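Local structure of molybdopterin biosynthesis Mog protein (Mycobacterium tuberculosis, 2G4R) at residues P26-A29 and G30-Q34; H56-N60 and A61-V65; G118-R122 and T123-N127; G133-R136 and D137-V141; D144-D147 and H148-Q152. The protein probably binds molybdopterin and takes part in building the molybdenum cofactor. All blocks are in the same frame, centred on the assembly; numbering follows the deposited sequence.

Overall arrangement
Contacts 1 to 5 follow one another along the chain without overlap and sample three helices, a helix end and a hairpin around one mixed six-stranded sheet. Contacts 1 and 4 lie on helices 24-34 and 132-143, their centres about 11 Å apart, and touch through Ile28, Trp31, Val135 and Leu139. Contact 2 ends helix 49-60 and leads into strand 65-69, which hydrogen-bonds to the hairpin of contact 3; their centres are about 9 Å apart. Contact 5, on helix 146-153, meets contacts 1, 2 and 3 through Leu146. Contacts 2 and 4, about 22 Å apart between centres, lie on opposite sides of the chain's centre, sampling helices packed on the sheet of the probable molybdopterin-binding domain.

Contact 1 of 5, residues P26-A29 and G30-Q34; sequences PIIA and GWLEQ
Ile28 and Leu32, one helical turn apart, lie side by side and point the same way, with Ile28 CG2 4.0 Å from Leu32 CD1. CG2 of Ile28 gets there because it is anti to its own backbone nitrogen, while CG of Leu32 swings to the other side, beside its nitrogen (chi1 -79°). That turn also lays Leu32 CG over the carbonyl of Ile28, 3.4 Å from Ile28 O, so the leucine covers the oxygen that its own amide binds. Trp31 takes a different course: its CB passes 3.6 Å from Ile27 O, and the indole then leads off from the helix toward helix 132-143, where it packs on Leu139 and Leu142. Leu32 CD2 sits at the edge of that indole, in its plane. On the outer side Glu33 stretches out, with only its CB near Ala29 O.

Four backbone bonds of the alpha-helical kind run beneath these side chains, from the amides of residues 30 to 33 back to the carbonyls of Pro26 to Ala29. Leu32 N to Ile28 O, at 2.9 Å, is the shortest of them, and Glu33 N to Ala29 O, at 3.2 Å, is the longest. Ile28 and Leu32 both rest on Ile8 and Ile67 of the sheet. The chemistry is that of an amphipathic helix: backbone polarity is met within the turn, and the apolar row is turned to the sheet.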
loop_
_atom_site.group_PDB
_atom_site.type_symbol
_atom_site.label_atom_id
_atom_site.label_comp_id
_atom_site.label_asym_id
_atom_site.label_seq_id
_atom_site.Cartn_x
_atom_site.Cartn_y
_atom_site.Cartn_z
ATOM N N PRO A 26 -6.222 4.658 12.979
ATOM C CA PRO A 26 -7.233 5.598 13.504
ATOM C C PRO A 26 -7.240 5.744 15.050
ATOM O O PRO A 26 -7.402 6.856 15.545
ATOM C CB PRO A 26 -8.553 5.025 12.995
ATOM C CG PRO A 26 -8.156 4.094 11.804
ATOM C CD PRO A 26 -6.802 3.610 12.113
ATOM N N ILE A 27 -7.040 4.655 15.777
ATOM C CA ILE A 27 -6.933 4.739 17.219
ATOM C C ILE A 27 -5.782 5.687 17.625
ATOM O O ILE A 27 -5.949 6.581 18.466
ATOM C CB ILE A 27 -6.789 3.354 17.917
ATOM C CG1 ILE A 27 -8.018 2.473 17.635
ATOM C CG2 ILE A 27 -6.575 3.605 19.426
ATOM C CD1 ILE A 27 -7.832 1.025 17.948
ATOM N N ILE A 28 -4.623 5.494 16.998
ATOM C CA ILE A 28 -3.455 6.309 17.310
ATOM C C ILE A 28 -3.708 7.779 16.914
ATOM O O ILE A 28 -3.392 8.701 17.667
ATOM C CB ILE A 28 -2.157 5.757 16.630
ATOM C CG1 ILE A 28 -1.903 4.303 17.057
ATOM C CG2 ILE A 28 -0.920 6.635 16.989
ATOM C CD1 ILE A 28 -0.867 3.620 16.220
ATOM N N ALA A 29 -4.315 7.987 15.749
ATOM C CA ALA A 29 -4.609 9.354 15.271
ATOM C C ALA A 29 -5.521 10.108 16.226
ATOM O O ALA A 29 -5.340 11.279 16.463
ATOM C CB ALA A 29 -5.197 9.297 13.907
ATOM N N GLY A 30 -6.499 9.432 16.790
ATOM C CA GLY A 30 -7.439 10.060 17.705
ATOM C C GLY A 30 -6.780 10.394 19.021
ATOM O O GLY A 30 -6.990 11.468 19.581
ATOM N N TRP A 31 -5.972 9.465 19.523
ATOM C CA TRP A 31 -5.255 9.696 20.772
ATOM C C TRP A 31 -4.271 10.878 20.615
ATOM O O TRP A 31 -4.124 11.724 21.520
ATOM C CB TRP A 31 -4.563 8.414 21.213
ATOM C CG TRP A 31 -3.755 8.483 22.479
ATOM C CD1 TRP A 31 -4.129 8.071 23.719
ATOM C CD2 TRP A 31 -2.406 8.928 22.591
ATOM N NE1 TRP A 31 -3.106 8.265 24.612
ATOM C CE2 TRP A 31 -2.029 8.780 23.940
ATOM C CE3 TRP A 31 -1.472 9.421 21.681
ATOM C CZ2 TRP A 31 -0.772 9.134 24.402
ATOM C CZ3 TRP A 31 -0.200 9.790 22.153
ATOM C CH2 TRP A 31 0.130 9.626 23.493
ATOM N N LEU A 32 -3.591 10.949 19.480
ATOM C CA LEU A 32 -2.665 12.068 19.237
ATOM C C LEU A 32 -3.369 13.431 19.254
ATOM O O LEU A 32 -2.809 14.458 19.711
ATOM C CB LEU A 32 -1.943 11.860 17.920
ATOM C CG LEU A 32 -0.759 10.854 17.955
ATOM C CD1 LEU A 32 -0.210 10.593 16.565
ATOM C CD2 LEU A 32 0.395 11.333 18.853
ATOM N N GLU A 33 -4.587 13.437 18.740
ATOM C CA GLU A 33 -5.417 14.657 18.668
ATOM C C GLU A 33 -5.778 15.118 20.082
ATOM O O GLU A 33 -5.828 16.307 20.360
ATOM C CB GLU A 33 -6.665 14.328 17.828
ATOM C CG GLU A 33 -7.829 15.355 17.748
ATOM C CD GLU A 33 -9.093 14.787 16.991
ATOM O OE1 GLU A 33 -10.105 15.543 16.919
ATOM O OE2 GLU A 33 -9.087 13.604 16.480
ATOM N N GLN A 34 -6.000 14.144 20.973
ATOM C CA GLN A 34 -6.286 14.397 22.360
ATOM C C GLN A 34 -5.071 14.897 23.133
ATOM O O GLN A 34 -5.232 15.439 24.224
ATOM C CB GLN A 34 -6.899 13.162 23.007
ATOM C CG GLN A 34 -8.120 12.676 22.209
ATOM C CD GLN A 34 -9.215 12.071 23.070
ATOM O OE1 GLN A 34 -9.890 12.787 23.847
ATOM N NE2 GLN A 34 -9.404 10.750 22.945
#

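Contact 2 of 5, residues H56-N60 and A61-V65; sequences HDAVN and AGVDV
Val63 has a chi1 of 67°, which places CG1 between its backbone nitrogen and carbonyl carbon and carries that methyl back over the last helical turn, 3.4 Å from Ala58 O. The same methyl lies 4.2 Å from Ala58 CB, a loose apolar touch that tucks the outgoing chain against the helix. Gly62 makes the reversal possible with a positive phi of 71°, a value that favours glycine.

This is a Schellman motif closing helix 49-60. Two backbone bonds reach into its final turn. Ala61 N binds Asp57 O at 3.0 Å in the ordinary helical pattern. Gly62 N binds Val59 O at 2.8 Å, a bond that spans three residues instead of four, and approaches from well above the carbonyl plane. Beside them, Ala61 CB lies 3.3 Å from Ala58 O and also near Asp57 O.

Beyond the turn the chain enters strand 65-69. Val63 O accepts a hydrogen bond from Thr123 OG1, and Asp64 pairs through its backbone with Leu124, both on strand 123-128. Ala58 and Val59 face Ile66 of strand 65-69, and Val59 also meets Val87 of helix 80-87; Ala58 and Ala61 pack on Arg7 of strand 6-11.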
loop_
_atom_site.group_PDB
_atom_site.type_symbol
_atom_site.label_atom_id
_atom_site.label_comp_id
_atom_site.label_asym_id
_atom_site.label_seq_id
_atom_site.Cartn_x
_atom_site.Cartn_y
_atom_site.Cartn_z
ATOM N N HIS A 56 13.288 6.513 8.811
ATOM C CA HIS A 56 14.377 7.445 8.458
ATOM C C HIS A 56 13.783 8.751 7.957
ATOM O O HIS A 56 14.188 9.825 8.366
ATOM C CB HIS A 56 15.312 6.831 7.429
ATOM C CG HIS A 56 16.344 5.910 8.018
ATOM N ND1 HIS A 56 17.353 6.346 8.849
ATOM C CD2 HIS A 56 16.523 4.575 7.883
ATOM C CE1 HIS A 56 18.118 5.325 9.186
ATOM N NE2 HIS A 56 17.635 4.240 8.611
ATOM N N ASP A 57 12.784 8.651 7.091
ATOM C CA ASP A 57 12.121 9.795 6.563
ATOM C C ASP A 57 11.491 10.626 7.671
ATOM O O ASP A 57 11.503 11.856 7.612
ATOM C CB ASP A 57 11.065 9.370 5.550
ATOM C CG ASP A 57 11.676 8.920 4.203
ATOM O OD1 ASP A 57 12.928 8.982 4.023
ATOM O OD2 ASP A 57 10.892 8.497 3.319
ATOM N N ALA A 58 10.954 9.982 8.705
ATOM C CA ALA A 58 10.236 10.739 9.687
ATOM C C ALA A 58 11.225 11.448 10.637
ATOM O O ALA A 58 11.038 12.612 11.014
ATOM C CB ALA A 58 9.227 9.850 10.420
ATOM N N VAL A 59 12.316 10.782 10.928
ATOM C CA VAL A 59 13.358 11.306 11.783
ATOM C C VAL A 59 14.022 12.502 11.085
ATOM O O VAL A 59 14.285 13.522 11.709
ATOM C CB VAL A 59 14.392 10.193 12.078
ATOM C CG1 VAL A 59 15.748 10.745 12.596
ATOM C CG2 VAL A 59 13.818 9.226 13.078
ATOM N N ASN A 60 14.242 12.363 9.773
ATOM C CA ASN A 60 14.944 13.359 8.995
ATOM C C ASN A 60 14.018 14.569 8.781
ATOM O O ASN A 60 14.493 15.700 8.685
ATOM C CB ASN A 60 15.605 12.719 7.727
ATOM C CG ASN A 60 16.633 11.578 8.092
ATOM O OD1 ASN A 60 16.748 11.181 9.269
ATOM N ND2 ASN A 60 17.346 11.025 7.074
ATOM N N ALA A 61 12.705 14.363 8.860
ATOM C CA ALA A 61 11.742 15.468 9.027
ATOM C C ALA A 61 11.782 16.219 10.395
ATOM O O ALA A 61 11.159 17.302 10.539
ATOM C CB ALA A 61 10.313 14.963 8.773
ATOM N N GLY A 62 12.421 15.623 11.403
ATOM C CA GLY A 62 12.497 16.214 12.763
ATOM C C GLY A 62 11.201 16.204 13.561
ATOM O O GLY A 62 10.938 17.098 14.375
ATOM N N VAL A 63 10.355 15.204 13.332
ATOM C CA VAL A 63 9.123 15.074 14.078
ATOM C C VAL A 63 9.428 14.795 15.565
ATOM O O VAL A 63 10.409 14.172 15.868
ATOM C CB VAL A 63 8.235 13.962 13.433
ATOM C CG1 VAL A 63 8.807 12.588 13.564
ATOM C CG2 VAL A 63 6.936 13.954 14.033
ATOM N N ASP A 64 8.570 15.245 16.470
ATOM C CA ASP A 64 8.757 14.999 17.925
ATOM C C ASP A 64 8.526 13.515 18.293
ATOM O O ASP A 64 9.192 12.971 19.217
ATOM C CB ASP A 64 7.786 15.861 18.748
ATOM C CG ASP A 64 7.942 17.367 18.494
ATOM O OD1 ASP A 64 9.076 17.869 18.462
ATOM O OD2 ASP A 64 6.916 18.034 18.283
ATOM N N VAL A 65 7.568 12.868 17.608
ATOM C CA VAL A 65 7.169 11.527 17.993
ATOM C C VAL A 65 6.751 10.660 16.826
ATOM O O VAL A 65 5.980 11.079 15.926
ATOM C CB VAL A 65 5.976 11.502 19.039
ATOM C CG1 VAL A 65 5.804 10.101 19.581
ATOM C CG2 VAL A 65 6.177 12.477 20.186
#

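Contact 3 of 5, residues G118-R122 and T123-N127; sequences GVAGR and TLIIN
Gly118 and Ile125 face each other as an antiparallel hydrogen-bonded pair and exchange two backbone bonds. Gly118 N reaches Ile125 O at 2.9 Å in the carbonyl plane, and Ile125 N returns to Gly118 O with a nearly straight N-H...O angle of 176°. Ala120 and Thr123 form the next such pair: Ala120 N lies 3.0 Å from Thr123 O, again in plane, whereas Thr123 N comes to Ala120 O from above the carbonyl plane, probably a consequence of the tight turn.

Between the two lies the non-hydrogen-bonded pair of Val119 and Leu124. Here weaker CA-H...O contacts add to the ladder, with Val119 CA 3.3 Å from Thr123 O and Leu124 CA 3.5 Å from Gly118 O.

The whole is a beta hairpin of strands 117-120 and 123-128, closed by a type II' turn from Ala120 to Thr123. Gly121 occupies its first corner with a phi of 61°, the positive value this turn needs there, and its amide bonds to Asp89 OD2. Arg122 fills the second corner, and its side chain touches Ile153 and Ala154.

Side-chain carbons also settle on backbone carbonyls. Thr123 CB lies 3.4 Å from Ala120 O. Leu124 holds CG anti to its backbone nitrogen (chi1 169°), and CD1 then reaches back to 3.5 Å from Gly118 O.

The apolar pair across the hairpin is Ala120 CB with Ile125 CD1, 4.3 Å apart on the face that also carries Thr123. Val119 and Leu124 occupy the other face, and both pack against Ile153 of helix 146-153.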
loop_
_atom_site.group_PDB
_atom_site.type_symbol
_atom_site.label_atom_id
_atom_site.label_comp_id
_atom_site.label_asym_id
_atom_site.label_seq_id
_atom_site.Cartn_x
_atom_site.Cartn_y
_atom_site.Cartn_z
ATOM N N GLY A 118 12.608 4.241 21.736
ATOM C CA GLY A 118 13.898 4.916 21.884
ATOM C C GLY A 118 13.876 6.314 21.373
ATOM O O GLY A 118 12.800 6.861 21.018
ATOM N N VAL A 119 15.074 6.896 21.313
ATOM C CA VAL A 119 15.292 8.201 20.727
ATOM C C VAL A 119 16.253 8.077 19.537
ATOM O O VAL A 119 17.228 7.262 19.538
ATOM C CB VAL A 119 15.821 9.235 21.789
ATOM C CG1 VAL A 119 16.123 10.561 21.144
ATOM C CG2 VAL A 119 14.854 9.412 22.952
ATOM N N ALA A 120 15.902 8.814 18.482
ATOM C CA ALA A 120 16.730 9.002 17.278
ATOM C C ALA A 120 16.788 10.503 16.994
ATOM O O ALA A 120 15.768 11.114 16.662
ATOM C CB ALA A 120 16.114 8.276 16.099
ATOM N N GLY A 121 17.974 11.096 17.096
ATOM C CA GLY A 121 18.098 12.540 17.032
ATOM C C GLY A 121 17.316 13.151 18.171
ATOM O O GLY A 121 17.667 12.947 19.325
ATOM N N ARG A 122 16.268 13.908 17.864
ATOM C CA ARG A 122 15.392 14.434 18.922
ATOM C C ARG A 122 13.948 13.899 18.759
ATOM O O ARG A 122 13.001 14.495 19.268
ATOM C CB ARG A 122 15.378 15.954 18.913
ATOM C CG ARG A 122 16.748 16.652 19.106
ATOM C CD ARG A 122 16.570 18.152 19.512
ATOM N NE ARG A 122 15.208 18.436 19.994
ATOM C CZ ARG A 122 14.846 19.477 20.736
ATOM N NH1 ARG A 122 15.718 20.427 21.093
ATOM N NH2 ARG A 122 13.566 19.570 21.110
ATOM N N THR A 123 13.814 12.764 18.070
ATOM C CA THR A 123 12.537 12.120 17.827
ATOM C C THR A 123 12.350 10.884 18.735
ATOM O O THR A 123 13.218 10.018 18.844
ATOM C CB THR A 123 12.464 11.660 16.333
ATOM O OG1 THR A 123 12.652 12.794 15.476
ATOM C CG2 THR A 123 11.174 11.007 16.031
ATOM N N LEU A 124 11.211 10.832 19.403
ATOM C CA LEU A 124 10.900 9.719 20.233
ATOM C C LEU A 124 10.127 8.743 19.351
ATOM O O LEU A 124 9.196 9.139 18.655
ATOM C CB LEU A 124 10.098 10.153 21.414
ATOM C CG LEU A 124 9.430 9.101 22.309
ATOM C CD1 LEU A 124 10.457 8.303 23.100
ATOM C CD2 LEU A 124 8.492 9.827 23.239
ATOM N N ILE A 125 10.553 7.503 19.349
ATOM C CA ILE A 125 9.895 6.418 18.582
ATOM C C ILE A 125 9.364 5.360 19.541
ATOM O O ILE A 125 10.112 4.854 20.374
ATOM C CB ILE A 125 10.842 5.702 17.576
ATOM C CG1 ILE A 125 11.638 6.742 16.805
ATOM C CG2 ILE A 125 10.059 4.649 16.714
ATOM C CD1 ILE A 125 12.340 6.244 15.681
ATOM N N ILE A 126 8.111 4.999 19.324
ATOM C CA ILE A 126 7.329 4.027 20.130
ATOM C C ILE A 126 6.794 2.877 19.263
ATOM O O ILE A 126 6.012 3.103 18.357
ATOM C CB ILE A 126 6.136 4.738 20.771
ATOM C CG1 ILE A 126 6.562 6.062 21.482
ATOM C CG2 ILE A 126 5.380 3.791 21.717
ATOM C CD1 ILE A 126 7.538 5.867 22.663
ATOM N N ASN A 127 7.230 1.637 19.511
ATOM C CA ASN A 127 6.614 0.489 18.838
ATOM C C ASN A 127 5.432 -0.005 19.693
ATOM O O ASN A 127 5.584 -0.233 20.899
ATOM C CB ASN A 127 7.565 -0.701 18.639
ATOM C CG ASN A 127 8.753 -0.444 17.682
ATOM O OD1 ASN A 127 8.723 0.406 16.760
ATOM N ND2 ASN A 127 9.752 -1.299 17.826
#

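Contact 4 of 5, residues G133-R136 and D137-V141; sequences GGVR and DGLGV
Val135 and Leu139 make the apolar part of this helical turn, side by side and pointing the same way, with Val135 CG1 3.9 Å from Leu139 CD1. CG of Leu139 stands beside its own nitrogen, opposite the carbonyl carbon (chi1 -64°), which drops it to 3.2 Å from Val135 O. Close carbon cover of this kind shields the carbonyl that receives the leucine amide.

The polar part is backbone. Asp137, Gly138, Leu139 and Gly140 each donate to the carbonyl four residues earlier. Leu139 N to Val135 O is the shortest at 2.8 Å, while Gly140 N to Arg136 O, at 3.1 Å, is also more bent, with an N-H...O angle of 145°. Gly138 N to Gly134 O joins two glycines at 2.9 Å, and with Gly133 and Gly140 they leave much of this turn without side chains.

Two charged side chains flank the turn. The carboxylate of Asp137 folds back over it, with Asp137 CG 3.3 Å from Gly133 O, and its OD2 has a long, weak ion pair with Lys106. Arg136 bends at chi3 and lies against Ile27 of helix 24-34.

Val135 packs on Cys24 and Ile28 of that same helix. Both Val135 and Leu139 also press on Leu128 of strand 123-128, with Ser69 and Ile67 of strand 65-69 beside them, so helix 132-143 lies against both helix 24-34 and the sheet.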
loop_
_atom_site.group_PDB
_atom_site.type_symbol
_atom_site.label_atom_id
_atom_site.label_comp_id
_atom_site.label_asym_id
_atom_site.label_seq_id
_atom_site.Cartn_x
_atom_site.Cartn_y
_atom_site.Cartn_z
ATOM N N GLY A 133 -6.673 -3.355 20.927
ATOM C CA GLY A 133 -6.532 -3.305 22.397
ATOM C C GLY A 133 -5.109 -3.082 22.928
ATOM O O GLY A 133 -4.913 -2.403 23.942
ATOM N N GLY A 134 -4.137 -3.734 22.304
ATOM C CA GLY A 134 -2.708 -3.563 22.644
ATOM C C GLY A 134 -2.235 -2.160 22.387
ATOM O O GLY A 134 -1.503 -1.570 23.191
ATOM N N VAL A 135 -2.720 -1.594 21.283
ATOM C CA VAL A 135 -2.476 -0.181 20.951
ATOM C C VAL A 135 -3.071 0.779 22.022
ATOM O O VAL A 135 -2.362 1.644 22.563
ATOM C CB VAL A 135 -3.007 0.096 19.548
ATOM C CG1 VAL A 135 -3.139 1.556 19.247
ATOM C CG2 VAL A 135 -2.122 -0.605 18.468
ATOM N N ARG A 136 -4.342 0.605 22.366
ATOM C CA ARG A 136 -5.001 1.481 23.343
ATOM C C ARG A 136 -4.336 1.392 24.714
ATOM O O ARG A 136 -4.123 2.407 25.374
ATOM C CB ARG A 136 -6.528 1.174 23.413
ATOM C CG ARG A 136 -7.436 2.383 23.362
ATOM C CD ARG A 136 -8.953 2.014 23.366
ATOM N NE ARG A 136 -9.633 2.245 22.085
ATOM C CZ ARG A 136 -9.972 1.305 21.211
ATOM N NH1 ARG A 136 -9.649 0.024 21.426
ATOM N NH2 ARG A 136 -10.608 1.652 20.095
ATOM N N ASP A 137 -4.032 0.182 25.164
ATOM C CA ASP A 137 -3.301 -0.068 26.432
ATOM C C ASP A 137 -1.904 0.584 26.437
ATOM O O ASP A 137 -1.492 1.215 27.410
ATOM C CB ASP A 137 -3.121 -1.574 26.694
ATOM C CG ASP A 137 -4.413 -2.297 27.162
ATOM O OD1 ASP A 137 -5.359 -1.637 27.653
ATOM O OD2 ASP A 137 -4.455 -3.576 27.036
ATOM N N GLY A 138 -1.163 0.403 25.352
ATOM C CA GLY A 138 0.164 0.998 25.242
ATOM C C GLY A 138 0.125 2.533 25.158
ATOM O O GLY A 138 0.988 3.200 25.731
ATOM N N LEU A 139 -0.871 3.105 24.470
ATOM C CA LEU A 139 -1.033 4.584 24.450
ATOM C C LEU A 139 -1.371 5.110 25.861
ATOM O O LEU A 139 -0.949 6.186 26.243
ATOM C CB LEU A 139 -2.083 5.015 23.427
ATOM C CG LEU A 139 -1.780 4.723 21.968
ATOM C CD1 LEU A 139 -3.032 4.968 21.133
ATOM C CD2 LEU A 139 -0.583 5.543 21.527
ATOM N N GLY A 140 -2.071 4.298 26.647
ATOM C CA GLY A 140 -2.359 4.651 28.039
ATOM C C GLY A 140 -1.088 4.735 28.880
ATOM O O GLY A 140 -0.931 5.618 29.755
ATOM N N VAL A 141 -0.160 3.835 28.620
ATOM C CA VAL A 141 1.130 3.863 29.274
ATOM C C VAL A 141 1.867 5.106 28.846
ATOM O O VAL A 141 2.365 5.844 29.684
ATOM C CB VAL A 141 1.962 2.626 28.935
ATOM C CG1 VAL A 141 3.404 2.821 29.349
ATOM C CG2 VAL A 141 1.388 1.467 29.585
#

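Contact 5 of 5, residues D144-D147 and H148-Q152; sequences DVLD and HALEQ
Val145 O accepts the amide of Ala149 at 2.8 Å with an N-H...O angle of 165°, a bond that runs nearly along the C=O axis. Val145 is the N-cap residue of helix 146-153, and this carbonyl starts the helical bonding. Two further bonds continue the series: Leu150 N to Leu146 O, also 2.8 Å, and Glu151 N to Asp147 O, 2.9 Å, the last with its donor tilted somewhat from the carbonyl plane.

Above this backbone Leu146 and Leu150 cross obliquely. Leu146 holds CG opposite its backbone nitrogen (chi1 -174°), and chi2 of 49° then sets CD1 against the leucine of the next turn, while Leu150 keeps its CG beside its own nitrogen and brings it to 3.4 Å from Leu146 O. The two leucines therefore meet at their branched ends and also roof the carbonyl between them. Both lie on Val65 of strand 65-69, and Leu146 touches Phe37 as well, which fixes the apolar side of the helix against the sheet.

Ala149 presses its methyl to Val145, with Ala149 CB 3.4 Å from Val145 O, and the same methyl turns to Leu124 of the hairpin. Two other side chains carry the polar flank. The carboxylate OD1 of Asp147 is hydrogen-bonded to Thr3 OG1 near the start of the chain. One turn on from His148, Gln152 CG lies over one face of the His148 ring, offset toward the rim. At the leucine crossing, Leu146 CD1 stands 3.7 Å from both CG and CD1 of Leu150.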
loop_
_atom_site.group_PDB
_atom_site.type_symbol
_atom_site.label_atom_id
_atom_site.label_comp_id
_atom_site.label_asym_id
_atom_site.label_seq_id
_atom_site.Cartn_x
_atom_site.Cartn_y
_atom_site.Cartn_z
ATOM N N ASP A 144 1.044 8.624 30.417
ATOM C CA ASP A 144 1.623 8.900 31.732
ATOM C C ASP A 144 3.012 9.567 31.678
ATOM O O ASP A 144 3.472 10.141 32.689
ATOM C CB ASP A 144 1.817 7.559 32.475
ATOM C CG ASP A 144 0.516 6.931 33.000
ATOM O OD1 ASP A 144 -0.515 7.635 33.154
ATOM O OD2 ASP A 144 0.577 5.694 33.296
ATOM N N VAL A 145 3.708 9.445 30.552
ATOM C CA VAL A 145 5.064 9.922 30.459
ATOM C C VAL A 145 5.416 10.802 29.261
ATOM O O VAL A 145 6.538 11.329 29.243
ATOM C CB VAL A 145 6.069 8.746 30.456
ATOM C CG1 VAL A 145 5.904 7.882 31.702
ATOM C CG2 VAL A 145 5.979 7.950 29.142
ATOM N N LEU A 146 4.503 10.971 28.288
ATOM C CA LEU A 146 4.816 11.707 27.045
ATOM C C LEU A 146 5.367 13.121 27.298
ATOM O O LEU A 146 6.401 13.500 26.745
ATOM C CB LEU A 146 3.598 11.786 26.113
ATOM C CG LEU A 146 3.827 12.423 24.705
ATOM C CD1 LEU A 146 5.045 11.861 23.970
ATOM C CD2 LEU A 146 2.605 12.260 23.785
ATOM N N ASP A 147 4.683 13.901 28.144
ATOM C CA ASP A 147 5.045 15.305 28.309
ATOM C C ASP A 147 6.426 15.436 28.928
ATOM O O ASP A 147 7.274 16.203 28.454
ATOM C CB ASP A 147 4.035 16.033 29.200
ATOM C CG ASP A 147 2.714 16.294 28.503
ATOM O OD1 ASP A 147 2.729 16.808 27.351
ATOM O OD2 ASP A 147 1.662 15.987 29.113
ATOM N N HIS A 148 6.656 14.658 29.975
ATOM C CA HIS A 148 7.952 14.585 30.587
ATOM C C HIS A 148 9.019 14.131 29.580
ATOM O O HIS A 148 10.069 14.776 29.484
ATOM C CB HIS A 148 7.893 13.640 31.789
ATOM C CG HIS A 148 9.172 13.550 32.540
ATOM N ND1 HIS A 148 9.621 14.555 33.366
ATOM C CD2 HIS A 148 10.112 12.582 32.575
ATOM C CE1 HIS A 148 10.786 14.203 33.887
ATOM N NE2 HIS A 148 11.106 13.008 33.423
ATOM N N ALA A 149 8.750 13.039 28.826
ATOM C CA ALA A 149 9.697 12.517 27.842
ATOM C C ALA A 149 10.076 13.571 26.796
ATOM O O ALA A 149 11.256 13.757 26.513
ATOM C CB ALA A 149 9.147 11.247 27.140
ATOM N N LEU A 150 9.078 14.289 26.275
ATOM C CA LEU A 150 9.345 15.336 25.290
ATOM C C LEU A 150 10.115 16.508 25.872
ATOM O O LEU A 150 10.991 17.025 25.214
ATOM C CB LEU A 150 8.053 15.835 24.638
ATOM C CG LEU A 150 7.419 14.750 23.803
ATOM C CD1 LEU A 150 6.130 15.261 23.188
ATOM C CD2 LEU A 150 8.381 14.286 22.745
ATOM N N GLU A 151 9.806 16.868 27.112
ATOM C CA GLU A 151 10.523 17.899 27.842
ATOM C C GLU A 151 11.984 17.526 27.987
ATOM O O GLU A 151 12.842 18.332 27.671
ATOM C CB GLU A 151 9.946 18.118 29.236
ATOM C CG GLU A 151 10.282 19.497 29.807
ATOM C CD GLU A 151 9.657 19.756 31.160
ATOM O OE1 GLU A 151 8.736 20.601 31.227
ATOM O OE2 GLU A 151 10.115 19.139 32.163
ATOM N N GLN A 152 12.256 16.290 28.418
ATOM C CA GLN A 152 13.632 15.822 28.620
ATOM C C GLN A 152 14.460 15.785 27.343
ATOM O O GLN A 152 15.602 16.257 27.321
ATOM C CB GLN A 152 13.622 14.474 29.302
ATOM C CG GLN A 152 13.115 14.547 30.722
ATOM C CD GLN A 152 14.156 15.150 31.648
ATOM O OE1 GLN A 152 15.220 14.561 31.862
ATOM N NE2 GLN A 152 13.864 16.334 32.193
#